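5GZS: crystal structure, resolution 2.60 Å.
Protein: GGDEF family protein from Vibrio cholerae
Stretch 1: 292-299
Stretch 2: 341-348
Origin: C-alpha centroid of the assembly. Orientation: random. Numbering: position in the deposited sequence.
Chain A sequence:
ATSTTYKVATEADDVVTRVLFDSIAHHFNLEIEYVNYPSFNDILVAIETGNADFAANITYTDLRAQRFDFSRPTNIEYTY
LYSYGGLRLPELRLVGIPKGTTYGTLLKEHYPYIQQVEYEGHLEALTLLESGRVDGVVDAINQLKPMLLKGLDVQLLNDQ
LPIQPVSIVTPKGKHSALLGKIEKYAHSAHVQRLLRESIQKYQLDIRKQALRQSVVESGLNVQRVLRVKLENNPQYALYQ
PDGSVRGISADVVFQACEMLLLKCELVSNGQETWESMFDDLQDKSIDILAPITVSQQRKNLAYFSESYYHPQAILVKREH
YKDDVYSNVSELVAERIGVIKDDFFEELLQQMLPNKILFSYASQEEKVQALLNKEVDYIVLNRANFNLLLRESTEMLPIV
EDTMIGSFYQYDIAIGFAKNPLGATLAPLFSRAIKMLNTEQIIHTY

Stretch 1 (292-299) ITVSQQRK
Stretch 2 (341-348) KDDFFEEL

What ties the two stretches together? Glu 347, on the helix 344-348, points toward the loop with chi1 163° (t) and chi2 178° (t). This extended form carries its carboxylate to the backbone of Gln 296: Gln 296 N donates to Glu 347 OE1 at 2.6 Å, with an N-H...acceptor angle of 163°, the one hydrogen bond across the contact. Ser 295 CB lies 3.3 Å from the same Glu 347 OE1, and Gln 297 N is 3.5 Å from Glu 347 OE2.

How is the loop shaped to receive it? Val 294 (phi/psi 36/76) points away, while Thr 293 and Ser 295 flank it and point toward the helix, both p. Ser 295, at -74/-163, leads into helical angles at 296-299; its OG accepts from Arg 298 N at 2.8 Å. Gln 296 is m, m, its end leading away.

Where does Phe 344 fit? Its CA is 6.1 Å from that of Ser 295. The backbone brings Phe 344 CB to 3.6 Å from Thr 293 OG1, and chi1 159° (t) with chi2 69° then sets the ring so that Phe 344 CD1 lies 4.2 Å from Ser 295 CB.

What holds the helix start? Asp 343 (t) is the N-cap, its OD2 accepting from Phe 345 N at 3.1 Å. Before it, Asp 342 turns at 63/1; its O lies 3.6 Å from OE1 of extended Gln 297 (t, t).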

# COMPACT_ATOMS: atom_id res chain seq x y z
N ILE A 292 3.96 19.36 11.08
CA ILE A 292 4.72 20.05 10.04
C ILE A 292 5.06 19.07 8.93
O ILE A 292 5.66 18.02 9.18
CB ILE A 292 5.99 20.69 10.59
CG1 ILE A 292 6.98 20.95 9.46
CG2 ILE A 292 6.61 19.81 11.67
CD1 ILE A 292 8.16 21.79 9.86
N THR A 293 4.68 19.40 7.70
CA THR A 293 4.58 18.37 6.69
C THR A 293 5.89 18.01 5.99
O THR A 293 5.86 17.40 4.92
CB THR A 293 3.56 18.74 5.63
OG1 THR A 293 3.95 19.98 5.02
CG2 THR A 293 2.19 18.86 6.26
N VAL A 294 7.01 18.32 6.63
CA VAL A 294 8.37 18.03 6.13
C VAL A 294 8.46 18.15 4.61
O VAL A 294 8.48 17.17 3.86
CB VAL A 294 8.88 16.62 6.60
CG1 VAL A 294 7.93 15.49 6.27
CG2 VAL A 294 10.30 16.32 6.08
N SER A 295 8.49 19.40 4.17
CA SER A 295 8.76 19.73 2.78
C SER A 295 10.24 19.52 2.53
O SER A 295 10.93 18.85 3.30
CB SER A 295 8.37 21.18 2.47
OG SER A 295 9.07 22.08 3.32
N GLN A 296 10.73 20.09 1.43
CA GLN A 296 12.17 20.24 1.23
C GLN A 296 12.57 21.59 1.79
O GLN A 296 13.59 21.72 2.47
CB GLN A 296 12.54 20.13 -0.24
CG GLN A 296 12.28 18.77 -0.84
CD GLN A 296 13.06 17.69 -0.15
OE1 GLN A 296 14.22 17.90 0.23
NE2 GLN A 296 12.45 16.52 0.01
N GLN A 297 11.74 22.59 1.50
CA GLN A 297 11.93 23.96 1.98
C GLN A 297 12.23 23.97 3.46
O GLN A 297 13.13 24.67 3.91
CB GLN A 297 10.71 24.84 1.68
CG GLN A 297 10.77 26.22 2.36
CD GLN A 297 9.51 27.07 2.16
OE1 GLN A 297 8.71 26.84 1.24
NE2 GLN A 297 9.32 28.05 3.04
N ARG A 298 11.48 23.15 4.21
CA ARG A 298 11.55 23.19 5.67
C ARG A 298 12.52 22.17 6.26
O ARG A 298 12.90 22.28 7.42
CB ARG A 298 10.15 22.99 6.25
CG ARG A 298 9.28 24.23 6.11
CD ARG A 298 7.80 23.90 6.11
NE ARG A 298 7.03 24.88 6.89
CZ ARG A 298 6.65 26.07 6.43
NH1 ARG A 298 6.95 26.44 5.18
NH2 ARG A 298 5.96 26.89 7.21
N LYS A 299 12.95 21.21 5.43
CA LYS A 299 13.67 20.02 5.90
C LYS A 299 14.92 20.31 6.74
O LYS A 299 15.32 19.50 7.58
CB LYS A 299 14.05 19.14 4.71
CG LYS A 299 14.05 17.63 5.02
CD LYS A 299 13.36 16.84 3.89
CE LYS A 299 13.51 15.32 4.03
NZ LYS A 299 13.28 14.59 2.74
N LYS A 341 0.72 30.38 -1.65
CA LYS A 341 2.14 30.72 -1.79
C LYS A 341 2.99 30.19 -0.62
O LYS A 341 2.58 30.27 0.55
CB LYS A 341 2.32 32.24 -1.94
CG LYS A 341 3.69 32.64 -2.48
CD LYS A 341 4.04 34.10 -2.18
CE LYS A 341 4.51 34.25 -0.75
NZ LYS A 341 5.69 35.15 -0.58
N ASP A 342 4.15 29.63 -0.94
CA ASP A 342 5.05 28.98 0.02
C ASP A 342 4.47 27.76 0.71
O ASP A 342 5.14 27.15 1.56
CB ASP A 342 5.53 29.97 1.09
CG ASP A 342 6.13 31.25 0.50
OD1 ASP A 342 6.92 31.16 -0.46
OD2 ASP A 342 5.85 32.34 1.03
N ASP A 343 3.24 27.38 0.37
CA ASP A 343 2.63 26.20 0.98
C ASP A 343 3.35 24.95 0.46
O ASP A 343 3.94 24.98 -0.63
CB ASP A 343 1.12 26.14 0.70
CG ASP A 343 0.49 24.82 1.12
OD1 ASP A 343 0.77 24.37 2.26
OD2 ASP A 343 -0.28 24.22 0.32
N PHE A 344 3.30 23.87 1.22
CA PHE A 344 3.82 22.60 0.77
C PHE A 344 3.24 22.12 -0.57
O PHE A 344 3.96 21.49 -1.36
CB PHE A 344 3.56 21.53 1.82
CG PHE A 344 3.61 20.13 1.27
CD1 PHE A 344 4.82 19.58 0.83
CD2 PHE A 344 2.46 19.36 1.19
CE1 PHE A 344 4.88 18.29 0.31
CE2 PHE A 344 2.51 18.07 0.68
CZ PHE A 344 3.72 17.53 0.24
N PHE A 345 1.96 22.38 -0.85
CA PHE A 345 1.38 21.84 -2.09
C PHE A 345 1.98 22.59 -3.28
O PHE A 345 2.10 22.03 -4.37
CB PHE A 345 -0.16 21.93 -2.10
CG PHE A 345 -0.83 20.98 -1.13
CD1 PHE A 345 -0.30 19.73 -0.87
CD2 PHE A 345 -1.98 21.36 -0.45
CE1 PHE A 345 -0.90 18.87 0.03
CE2 PHE A 345 -2.59 20.50 0.47
CZ PHE A 345 -2.06 19.25 0.70
N GLU A 346 2.40 23.83 -3.07
CA GLU A 346 2.99 24.57 -4.19
C GLU A 346 4.29 23.91 -4.58
O GLU A 346 4.58 23.69 -5.76
CB GLU A 346 3.20 26.03 -3.83
CG GLU A 346 3.79 26.89 -4.95
CD GLU A 346 4.02 28.33 -4.51
OE1 GLU A 346 4.22 28.54 -3.28
OE2 GLU A 346 3.96 29.24 -5.36
N GLU A 347 5.07 23.56 -3.58
CA GLU A 347 6.31 22.87 -3.82
C GLU A 347 6.01 21.55 -4.52
O GLU A 347 6.64 21.24 -5.54
CB GLU A 347 7.03 22.67 -2.50
CG GLU A 347 8.14 21.64 -2.46
CD GLU A 347 8.77 21.62 -1.07
OE1 GLU A 347 9.23 20.55 -0.62
OE2 GLU A 347 8.78 22.70 -0.42
N LEU A 348 5.03 20.81 -4.02
CA LEU A 348 4.72 19.49 -4.56
C LEU A 348 4.45 19.56 -6.06
O LEU A 348 4.99 18.78 -6.85
CB LEU A 348 3.52 18.88 -3.85
CG LEU A 348 3.01 17.53 -4.39
CD1 LEU A 348 4.17 16.55 -4.62
CD2 LEU A 348 1.99 16.92 -3.41